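PDB 2EAB: alpha-fucosidase from Bifidobacterium bifidum, which probably hydrolyses alpha-1,2-linkages to release L-fucose, this calcium-binding chain being the catalytic piece of a longer protein. Local coordinates for residues A[383-394]-A[437-447]; A[181-192]-A[314-323]. All blocks are in the same frame, centred on the assembly; numbering follows the deposited sequence.

Contact 1 of 2, residues A[383-394]-A[437-447]; sequences TIGSSRENSQLP and MGELAEPLIEY. With CA (calcium ion), chain C.
With chi1 at -176°, Ser387 swings OG away from its own backbone N and onto Leu440, whose own chi1 of -54° places CD1 against the end of helix 365-386 and CD2 against the loop that follows, at Arg388. The Ser387 hydroxyl donates to Leu440 O over 2.8 Å, lying in the carbonyl plane with a C=O...donor angle of 160°; it also bonds Tyr429, so two partners grip this buried oxygen. Leu440 CD1 meets Thr383 CG2 at 3.8 Å, while CD2 lies 3.6 Å from Arg388 NE, the two side chains running side by side before the arginine reaches Asp326. Next along, the ring of Pro443 sits against Ser387 OG and Arg388 O. Pro394 then crosses Tyr447 at about a right angle, its CD 3.6 Å from Tyr447 CD1, and Leu393 CD2 comes to the ring edge.

The loop is shaped by a type I turn, in which Ser391 OG takes the backbone N-H of Arg388, and by calcium. Ser386 O and Leu393 O each bind the ion at 2.7 Å and Glu77 joins them, so the metal clamps the two ends of the loop. Both segments belong to the family 95 catalytic domain, an (alpha/alpha)6 barrel in this family. Around them, helix 316-331 packs on Ile384 and Arg388, helix 767-780 on Thr383, and helix 507-520 on Leu444.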
loop_
_atom_site.group_PDB
_atom_site.type_symbol
_atom_site.label_atom_id
_atom_site.label_comp_id
_atom_site.label_asym_id
_atom_site.label_seq_id
_atom_site.Cartn_x
_atom_site.Cartn_y
_atom_site.Cartn_z
ATOM N N THR A 383 2.928 -3.541 -7.236
ATOM C CA THR A 383 2.903 -2.081 -7.237
ATOM C C THR A 383 2.837 -1.562 -8.676
ATOM O O THR A 383 2.011 -0.709 -9.000
ATOM C CB THR A 383 4.135 -1.471 -6.529
ATOM O OG1 THR A 383 4.267 -2.010 -5.210
ATOM C CG2 THR A 383 3.999 0.037 -6.423
ATOM N N ILE A 384 3.712 -2.084 -9.534
ATOM C CA ILE A 384 3.713 -1.706 -10.946
ATOM C C ILE A 384 2.350 -1.980 -11.596
ATOM O O ILE A 384 1.849 -1.163 -12.363
ATOM C CB ILE A 384 4.844 -2.423 -11.727
ATOM C CG1 ILE A 384 6.208 -2.138 -11.082
ATOM C CG2 ILE A 384 4.831 -2.013 -13.203
ATOM C CD1 ILE A 384 7.328 -3.033 -11.590
ATOM N N GLY A 385 1.750 -3.121 -11.276
ATOM C CA GLY A 385 0.461 -3.489 -11.852
ATOM C C GLY A 385 -0.731 -2.671 -11.383
ATOM O O GLY A 385 -1.707 -2.522 -12.121
ATOM N N SER A 386 -0.663 -2.137 -10.163
ATOM C CA SER A 386 -1.826 -1.476 -9.542
ATOM C C SER A 386 -1.708 0.031 -9.299
ATOM O O SER A 386 -2.717 0.690 -9.043
ATOM C CB SER A 386 -2.188 -2.157 -8.218
ATOM O OG SER A 386 -1.198 -1.936 -7.232
ATOM N N SER A 387 -0.491 0.563 -9.369
ATOM C CA SER A 387 -0.241 1.940 -8.964
ATOM C C SER A 387 0.823 2.571 -9.856
ATOM O O SER A 387 2.020 2.471 -9.580
ATOM C CB SER A 387 0.190 1.969 -7.492
ATOM O OG SER A 387 0.358 3.293 -7.017
ATOM N N ARG A 388 0.393 3.210 -10.938
ATOM C CA ARG A 388 1.339 3.883 -11.825
ATOM C C ARG A 388 1.227 5.394 -11.677
ATOM O O ARG A 388 0.257 5.899 -11.107
ATOM C CB ARG A 388 1.141 3.442 -13.279
ATOM C CG ARG A 388 1.527 1.987 -13.542
ATOM C CD ARG A 388 3.004 1.718 -13.245
ATOM N NE ARG A 388 3.909 2.544 -14.050
ATOM C CZ ARG A 388 4.392 2.203 -15.244
ATOM N NH1 ARG A 388 4.080 1.037 -15.799
ATOM N NH2 ARG A 388 5.205 3.040 -15.881
ATOM N N GLU A 389 2.223 6.115 -12.194
ATOM C CA GLU A 389 2.246 7.581 -12.109
ATOM C C GLU A 389 0.962 8.198 -12.628
ATOM O O GLU A 389 0.513 9.222 -12.111
ATOM C CB GLU A 389 3.418 8.163 -12.902
ATOM C CG GLU A 389 4.774 7.781 -12.377
ATOM C CD GLU A 389 5.875 7.994 -13.397
ATOM O OE1 GLU A 389 6.173 9.167 -13.712
ATOM O OE2 GLU A 389 6.448 6.982 -13.873
ATOM N N ASN A 390 0.375 7.576 -13.646
ATOM C CA ASN A 390 -0.839 8.100 -14.248
ATOM C C ASN A 390 -2.123 7.364 -13.852
ATOM O O ASN A 390 -3.167 7.571 -14.465
ATOM C CB ASN A 390 -0.696 8.187 -15.771
ATOM C CG ASN A 390 -0.604 6.824 -16.435
ATOM O OD1 ASN A 390 -0.600 5.781 -15.775
ATOM N ND2 ASN A 390 -0.526 6.830 -17.758
ATOM N N SER A 391 -2.056 6.526 -12.819
ATOM C CA SER A 391 -3.271 5.956 -12.235
ATOM C C SER A 391 -4.137 7.069 -11.686
ATOM O O SER A 391 -3.630 8.055 -11.133
ATOM C CB SER A 391 -2.940 5.004 -11.087
ATOM O OG SER A 391 -2.327 3.819 -11.552
ATOM N N GLN A 392 -5.445 6.910 -11.822
ATOM C CA GLN A 392 -6.355 7.876 -11.228
ATOM C C GLN A 392 -6.524 7.679 -9.727
ATOM O O GLN A 392 -6.837 8.631 -9.021
ATOM C CB GLN A 392 -7.709 7.846 -11.927
ATOM C CG GLN A 392 -7.633 8.243 -13.387
ATOM C CD GLN A 392 -8.980 8.605 -13.947
ATOM O OE1 GLN A 392 -9.512 9.670 -13.656
ATOM N NE2 GLN A 392 -9.544 7.715 -14.752
ATOM N N LEU A 393 -6.318 6.451 -9.254
ATOM C CA LEU A 393 -6.495 6.106 -7.848
ATOM C C LEU A 393 -5.318 5.268 -7.364
ATOM O O LEU A 393 -4.708 4.547 -8.152
ATOM C CB LEU A 393 -7.813 5.348 -7.645
ATOM C CG LEU A 393 -9.076 6.197 -7.848
ATOM C CD1 LEU A 393 -10.318 5.330 -7.958
ATOM C CD2 LEU A 393 -9.240 7.245 -6.755
ATOM N N PRO A 394 -5.004 5.349 -6.059
ATOM C CA PRO A 394 -3.946 4.499 -5.533
ATOM C C PRO A 394 -4.441 3.061 -5.484
ATOM O O PRO A 394 -5.631 2.792 -5.738
ATOM C CB PRO A 394 -3.721 5.054 -4.122
ATOM C CG PRO A 394 -4.991 5.712 -3.756
ATOM C CD PRO A 394 -5.621 6.192 -5.020
ATOM N N MET A 437 10.643 2.492 -6.330
ATOM C CA MET A 437 9.460 2.694 -7.166
ATOM C C MET A 437 8.796 4.018 -6.803
ATOM O O MET A 437 7.568 4.136 -6.853
ATOM C CB MET A 437 8.463 1.545 -6.973
ATOM C CG MET A 437 9.034 0.170 -7.277
ATOM S SD MET A 437 7.857 -1.167 -7.050
ATOM C CE MET A 437 7.591 -1.089 -5.272
ATOM N N GLY A 438 9.605 5.022 -6.463
ATOM C CA GLY A 438 9.094 6.264 -5.874
ATOM C C GLY A 438 8.038 6.975 -6.703
ATOM O O GLY A 438 7.083 7.538 -6.154
ATOM N N GLU A 439 8.193 6.956 -8.024
ATOM C CA GLU A 439 7.226 7.626 -8.893
ATOM C C GLU A 439 5.828 7.017 -8.778
ATOM O O GLU A 439 4.827 7.673 -9.074
ATOM C CB GLU A 439 7.699 7.618 -10.349
ATOM C CG GLU A 439 7.744 6.251 -10.995
ATOM C CD GLU A 439 9.108 5.598 -10.955
ATOM O OE1 GLU A 439 9.839 5.746 -9.949
ATOM O OE2 GLU A 439 9.451 4.929 -11.955
ATOM N N LEU A 440 5.767 5.764 -8.335
ATOM C CA LEU A 440 4.503 5.045 -8.249
ATOM C C LEU A 440 3.682 5.454 -7.025
ATOM O O LEU A 440 2.539 5.022 -6.871
ATOM C CB LEU A 440 4.729 3.534 -8.306
ATOM C CG LEU A 440 5.541 3.011 -9.499
ATOM C CD1 LEU A 440 5.413 1.506 -9.612
ATOM C CD2 LEU A 440 5.139 3.666 -10.808
ATOM N N ALA A 441 4.248 6.307 -6.170
ATOM C CA ALA A 441 3.499 6.902 -5.066
ATOM C C ALA A 441 2.610 8.056 -5.519
ATOM O O ALA A 441 1.758 8.513 -4.756
ATOM C CB ALA A 441 4.449 7.382 -3.986
ATOM N N GLU A 442 2.801 8.536 -6.746
ATOM C CA GLU A 442 2.058 9.706 -7.221
ATOM C C GLU A 442 0.538 9.620 -6.997
ATOM O O GLU A 442 -0.051 10.573 -6.490
ATOM C CB GLU A 442 2.386 10.023 -8.687
ATOM C CG GLU A 442 1.600 11.201 -9.291
ATOM C CD GLU A 442 1.728 12.507 -8.510
ATOM O OE1 GLU A 442 2.793 12.760 -7.902
ATOM O OE2 GLU A 442 0.755 13.294 -8.525
ATOM N N PRO A 443 -0.108 8.497 -7.377
ATOM C CA PRO A 443 -1.557 8.456 -7.131
ATOM C C PRO A 443 -1.951 8.544 -5.654
ATOM O O PRO A 443 -3.044 9.017 -5.355
ATOM C CB PRO A 443 -1.997 7.123 -7.751
ATOM C CG PRO A 443 -0.764 6.321 -7.861
ATOM C CD PRO A 443 0.354 7.293 -8.092
ATOM N N LEU A 444 -1.099 8.087 -4.735
ATOM C CA LEU A 444 -1.389 8.295 -3.316
ATOM C C LEU A 444 -1.331 9.777 -2.958
ATOM O O LEU A 444 -2.189 10.276 -2.234
ATOM C CB LEU A 444 -0.452 7.497 -2.401
ATOM C CG LEU A 444 -0.772 7.665 -0.909
ATOM C CD1 LEU A 444 -2.135 7.047 -0.573
ATOM C CD2 LEU A 444 0.331 7.085 -0.047
ATOM N N ILE A 445 -0.318 10.485 -3.451
ATOM C CA ILE A 445 -0.204 11.909 -3.156
ATOM C C ILE A 445 -1.439 12.647 -3.670
ATOM O O ILE A 445 -2.041 13.442 -2.945
ATOM C CB ILE A 445 1.086 12.536 -3.738
ATOM C CG1 ILE A 445 2.320 11.748 -3.283
ATOM C CG2 ILE A 445 1.200 14.004 -3.322
ATOM C CD1 ILE A 445 3.620 12.207 -3.909
ATOM N N GLU A 446 -1.820 12.367 -4.914
ATOM C CA GLU A 446 -3.023 12.966 -5.479
ATOM C C GLU A 446 -4.288 12.590 -4.701
ATOM O O GLU A 446 -5.178 13.416 -4.523
ATOM C CB GLU A 446 -3.177 12.616 -6.958
ATOM C CG GLU A 446 -4.328 13.390 -7.602
ATOM C CD GLU A 446 -4.591 13.052 -9.055
ATOM O OE1 GLU A 446 -3.727 12.446 -9.717
ATOM O OE2 GLU A 446 -5.688 13.403 -9.540
ATOM N N TYR A 447 -4.350 11.353 -4.216
ATOM C CA TYR A 447 -5.495 10.897 -3.427
ATOM C C TYR A 447 -5.623 11.682 -2.123
ATOM O O TYR A 447 -6.720 12.077 -1.731
ATOM C CB TYR A 447 -5.369 9.402 -3.132
ATOM C CG TYR A 447 -6.585 8.830 -2.442
ATOM C CD1 TYR A 447 -7.732 8.516 -3.169
ATOM C CD2 TYR A 447 -6.592 8.620 -1.064
ATOM C CE1 TYR A 447 -8.856 8.000 -2.547
ATOM C CE2 TYR A 447 -7.718 8.112 -0.429
ATOM C CZ TYR A 447 -8.843 7.799 -1.177
ATOM O OH TYR A 447 -9.954 7.300 -0.530
HETATM CA CA CA C . -4.924 2.155 -9.363
HETATM O O HOH W 1 -3.899 9.809 -9.153
HETATM O O HOH W 2 -7.148 11.089 -10.064
HETATM O O HOH W 3 -5.464 9.424 -6.624
#

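Contact 2 of 2, residues A[181-192]-A[314-323]; sequences EYFASNPDNVMV and KGYTAVKKAH
Glu181 offers one carboxylate oxygen to each of two helix residues. Tyr316 OH donates to Glu181 OE1 at 2.6 Å, on the syn side but 32° out of the carboxylate plane, and the fully extended Lys320 brings NZ to the syn lone pair of Glu181 OE2 at 2.8 Å. Lys166 also pairs with this carboxylate, and Asp11 with Lys320. Replacing Glu181 by alanine is likely to leave the Tyr316 hydroxyl without this acceptor and to deprive Lys166 and Lys320 of a common partner, although Lys320 would keep Asp11. A second salt bridge, Asp188 OD1 to Lys314 NZ at 2.8 Å, closes the other end.

The strands belong to a beta hairpin, its turn carrying a G1 bulge opposite Ser185 and an ST motif in which Ser185 OG accepts from Asp188 N. This hairpin of the N-terminal beta domain lies against the start of helix 316-331 of the catalytic domain.

Phe183 and His323 form an aromatic pair, planes 12° apart but slid until the rings barely overlap. In the apolar packing, Val319 CG1 meets the Phe183 edge and, at 3.9 Å, Val192 CG2.

One water links Ser185 OG, Asp188 OD2 and Val319 O, and another joins Asp188 OD2 to Lys314 NZ.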
loop_
_atom_site.group_PDB
_atom_site.type_symbol
_atom_site.label_atom_id
_atom_site.label_comp_id
_atom_site.label_asym_id
_atom_site.label_seq_id
_atom_site.Cartn_x
_atom_site.Cartn_y
_atom_site.Cartn_z
ATOM N N GLU A 181 -0.800 -15.189 -24.446
ATOM C CA GLU A 181 0.028 -14.213 -23.763
ATOM C C GLU A 181 -0.831 -13.001 -23.449
ATOM O O GLU A 181 -1.555 -12.512 -24.314
ATOM C CB GLU A 181 1.205 -13.806 -24.644
ATOM C CG GLU A 181 2.120 -12.767 -24.030
ATOM C CD GLU A 181 3.008 -12.118 -25.063
ATOM O OE1 GLU A 181 2.493 -11.320 -25.873
ATOM O OE2 GLU A 181 4.224 -12.398 -25.061
ATOM N N TYR A 182 -0.741 -12.526 -22.210
ATOM C CA TYR A 182 -1.527 -11.385 -21.762
ATOM C C TYR A 182 -0.652 -10.344 -21.087
ATOM O O TYR A 182 0.186 -10.676 -20.254
ATOM C CB TYR A 182 -2.582 -11.819 -20.748
ATOM C CG TYR A 182 -3.466 -12.968 -21.152
ATOM C CD1 TYR A 182 -4.613 -12.752 -21.915
ATOM C CD2 TYR A 182 -3.186 -14.266 -20.730
ATOM C CE1 TYR A 182 -5.441 -13.801 -22.274
ATOM C CE2 TYR A 182 -4.012 -15.322 -21.081
ATOM C CZ TYR A 182 -5.139 -15.075 -21.847
ATOM O OH TYR A 182 -5.977 -16.106 -22.191
ATOM N N PHE A 183 -0.866 -9.079 -21.433
ATOM C CA PHE A 183 -0.241 -7.978 -20.703
ATOM C C PHE A 183 -1.091 -6.724 -20.802
ATOM O O PHE A 183 -1.988 -6.638 -21.638
ATOM C CB PHE A 183 1.216 -7.731 -21.150
ATOM C CG PHE A 183 1.373 -7.355 -22.600
ATOM C CD1 PHE A 183 1.292 -6.026 -23.002
ATOM C CD2 PHE A 183 1.651 -8.325 -23.558
ATOM C CE1 PHE A 183 1.460 -5.669 -24.340
ATOM C CE2 PHE A 183 1.816 -7.979 -24.897
ATOM C CZ PHE A 183 1.726 -6.654 -25.288
ATOM N N ALA A 184 -0.832 -5.771 -19.914
ATOM C CA ALA A 184 -1.507 -4.482 -19.952
ATOM C C ALA A 184 -0.450 -3.401 -19.992
ATOM O O ALA A 184 0.314 -3.221 -19.037
ATOM C CB ALA A 184 -2.421 -4.307 -18.754
ATOM N N SER A 185 -0.398 -2.704 -21.120
ATOM C CA SER A 185 0.595 -1.680 -21.361
ATOM C C SER A 185 0.199 -0.359 -20.727
ATOM O O SER A 185 -0.921 0.118 -20.918
ATOM C CB SER A 185 0.774 -1.484 -22.860
ATOM O OG SER A 185 1.546 -0.328 -23.113
ATOM N N ASN A 186 1.127 0.236 -19.983
ATOM C CA ASN A 186 0.934 1.599 -19.515
ATOM C C ASN A 186 1.147 2.631 -20.642
ATOM O O ASN A 186 0.276 3.470 -20.858
ATOM C CB ASN A 186 1.777 1.897 -18.268
ATOM C CG ASN A 186 1.411 3.219 -17.622
ATOM O OD1 ASN A 186 2.022 4.243 -17.913
ATOM N ND2 ASN A 186 0.395 3.206 -16.761
ATOM N N PRO A 187 2.276 2.554 -21.393
ATOM C CA PRO A 187 2.482 3.525 -22.480
ATOM C C PRO A 187 1.346 3.606 -23.502
ATOM O O PRO A 187 1.012 4.700 -23.951
ATOM C CB PRO A 187 3.762 3.027 -23.164
ATOM C CG PRO A 187 4.482 2.297 -22.120
ATOM C CD PRO A 187 3.427 1.638 -21.275
ATOM N N ASP A 188 0.767 2.465 -23.862
ATOM C CA ASP A 188 -0.297 2.442 -24.866
ATOM C C ASP A 188 -1.686 2.237 -24.269
ATOM O O ASP A 188 -2.678 2.137 -24.996
ATOM C CB ASP A 188 0.028 1.424 -25.960
ATOM C CG ASP A 188 1.141 1.905 -26.873
ATOM O OD1 ASP A 188 0.971 2.975 -27.494
ATOM O OD2 ASP A 188 2.192 1.235 -26.948
ATOM N N ASN A 189 -1.739 2.201 -22.939
ATOM C CA ASN A 189 -2.995 2.196 -22.189
ATOM C C ASN A 189 -3.984 1.124 -22.647
ATOM O O ASN A 189 -5.179 1.387 -22.820
ATOM C CB ASN A 189 -3.643 3.580 -22.227
ATOM C CG ASN A 189 -4.687 3.746 -21.157
ATOM O OD1 ASN A 189 -4.602 3.115 -20.105
ATOM N ND2 ASN A 189 -5.681 4.581 -21.417
ATOM N N VAL A 190 -3.478 -0.088 -22.835
ATOM C CA VAL A 190 -4.248 -1.120 -23.507
ATOM C C VAL A 190 -3.844 -2.503 -23.018
ATOM O O VAL A 190 -2.680 -2.742 -22.692
ATOM C CB VAL A 190 -4.103 -1.001 -25.061
ATOM C CG1 VAL A 190 -2.680 -1.347 -25.525
ATOM C CG2 VAL A 190 -5.142 -1.847 -25.791
ATOM N N MET A 191 -4.824 -3.396 -22.945
ATOM C CA MET A 191 -4.584 -4.793 -22.626
ATOM C C MET A 191 -4.464 -5.572 -23.931
ATOM O O MET A 191 -5.227 -5.350 -24.872
ATOM C CB MET A 191 -5.723 -5.337 -21.759
ATOM C CG MET A 191 -5.607 -6.808 -21.395
ATOM S SD MET A 191 -6.936 -7.357 -20.307
ATOM C CE MET A 191 -6.567 -6.459 -18.799
ATOM N N VAL A 192 -3.495 -6.477 -23.975
ATOM C CA VAL A 192 -3.218 -7.267 -25.167
ATOM C C VAL A 192 -3.339 -8.743 -24.825
ATOM O O VAL A 192 -2.819 -9.193 -23.805
ATOM C CB VAL A 192 -1.803 -6.946 -25.728
ATOM C CG1 VAL A 192 -1.427 -7.889 -26.867
ATOM C CG2 VAL A 192 -1.722 -5.495 -26.192
ATOM N N LYS A 314 -0.216 0.714 -34.209
ATOM C CA LYS A 314 1.182 0.486 -33.836
ATOM C C LYS A 314 1.603 -0.963 -34.065
ATOM O O LYS A 314 2.734 -1.232 -34.476
ATOM C CB LYS A 314 1.427 0.886 -32.379
ATOM C CG LYS A 314 1.515 2.382 -32.178
ATOM C CD LYS A 314 1.969 2.740 -30.776
ATOM C CE LYS A 314 1.920 4.244 -30.579
ATOM N NZ LYS A 314 2.360 4.662 -29.219
ATOM N N GLY A 315 0.688 -1.891 -33.798
ATOM C CA GLY A 315 0.940 -3.309 -34.026
ATOM C C GLY A 315 1.504 -4.025 -32.816
ATOM O O GLY A 315 2.107 -3.404 -31.932
ATOM N N TYR A 316 1.321 -5.341 -32.796
ATOM C CA TYR A 316 1.690 -6.179 -31.660
ATOM C C TYR A 316 3.155 -6.054 -31.241
ATOM O O TYR A 316 3.453 -5.861 -30.055
ATOM C CB TYR A 316 1.335 -7.638 -31.951
ATOM C CG TYR A 316 1.910 -8.625 -30.962
ATOM C CD1 TYR A 316 1.383 -8.741 -29.672
ATOM C CD2 TYR A 316 2.984 -9.443 -31.314
ATOM C CE1 TYR A 316 1.912 -9.645 -28.762
ATOM C CE2 TYR A 316 3.517 -10.353 -30.412
ATOM C CZ TYR A 316 2.978 -10.449 -29.140
ATOM O OH TYR A 316 3.504 -11.354 -28.255
ATOM N N THR A 317 4.069 -6.174 -32.203
ATOM C CA THR A 317 5.501 -6.145 -31.907
ATOM C C THR A 317 5.905 -4.855 -31.186
ATOM O O THR A 317 6.582 -4.898 -30.151
ATOM C CB THR A 317 6.349 -6.355 -33.186
ATOM O OG1 THR A 317 6.007 -7.614 -33.772
ATOM C CG2 THR A 317 7.844 -6.345 -32.865
ATOM N N ALA A 318 5.469 -3.720 -31.725
ATOM C CA ALA A 318 5.799 -2.416 -31.158
ATOM C C ALA A 318 5.141 -2.177 -29.797
ATOM O O ALA A 318 5.771 -1.628 -28.890
ATOM C CB ALA A 318 5.432 -1.310 -32.127
ATOM N N VAL A 319 3.877 -2.575 -29.663
ATOM C CA VAL A 319 3.152 -2.431 -28.395
ATOM C C VAL A 319 3.801 -3.294 -27.308
ATOM O O VAL A 319 4.002 -2.833 -26.178
ATOM C CB VAL A 319 1.640 -2.746 -28.558
ATOM C CG1 VAL A 319 0.937 -2.837 -27.201
ATOM C CG2 VAL A 319 0.973 -1.687 -29.423
ATOM N N LYS A 320 4.159 -4.528 -27.656
ATOM C CA LYS A 320 4.838 -5.418 -26.717
ATOM C C LYS A 320 6.203 -4.874 -26.296
ATOM O O LYS A 320 6.530 -4.888 -25.108
ATOM C CB LYS A 320 4.979 -6.829 -27.299
ATOM C CG LYS A 320 5.679 -7.814 -26.372
ATOM C CD LYS A 320 5.666 -9.215 -26.942
ATOM C CE LYS A 320 6.468 -10.172 -26.078
ATOM N NZ LYS A 320 6.374 -11.572 -26.569
ATOM N N LYS A 321 6.990 -4.397 -27.260
ATOM C CA LYS A 321 8.314 -3.838 -26.966
ATOM C C LYS A 321 8.218 -2.663 -25.998
ATOM O O LYS A 321 8.929 -2.622 -24.992
ATOM C CB LYS A 321 9.037 -3.408 -28.247
ATOM C CG LYS A 321 10.429 -2.838 -27.993
ATOM C CD LYS A 321 11.052 -2.261 -29.254
ATOM C CE LYS A 321 12.475 -1.783 -28.997
ATOM N NZ LYS A 321 12.533 -0.577 -28.119
ATOM N N ALA A 322 7.339 -1.715 -26.309
ATOM C CA ALA A 322 7.146 -0.536 -25.467
ATOM C C ALA A 322 6.679 -0.926 -24.072
ATOM O O ALA A 322 7.112 -0.328 -23.078
ATOM C CB ALA A 322 6.167 0.421 -26.109
ATOM N N HIS A 323 5.806 -1.927 -23.997
ATOM C CA HIS A 323 5.347 -2.422 -22.708
ATOM C C HIS A 323 6.482 -2.997 -21.867
ATOM O O HIS A 323 6.657 -2.620 -20.704
ATOM C CB HIS A 323 4.277 -3.499 -22.855
ATOM C CG HIS A 323 3.970 -4.173 -21.561
ATOM N ND1 HIS A 323 4.266 -5.493 -21.300
ATOM C CD2 HIS A 323 3.459 -3.667 -20.416
ATOM C CE1 HIS A 323 3.917 -5.776 -20.057
ATOM N NE2 HIS A 323 3.427 -4.684 -19.500
HETATM O O HOH W 4 3.051 -0.531 -25.168
HETATM O O HOH W 5 4.127 2.601 -28.195
#

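From the N terminus, the chain first lays down the hairpin 181-192, completes the N-terminal sheets, and passes through helix 297-314 before contact 2 closes this loop of 121 residues on helix 316-331. Only later does contact 1 open, at the end of helix 365-386, to close a loop of 42 residues at 437-447. The two are therefore in series, neither nested nor crossed. They nevertheless meet in space: Asn390 OD1 and Asn186 ND2 lie 2.9 Å apart, probably hydrogen-bonded. Helix 316-331 takes part in contact 2 near its start and packs on contact 1 farther along, and the calcium site, through Glu77, adds another tie between the beta domain and the helical barrel.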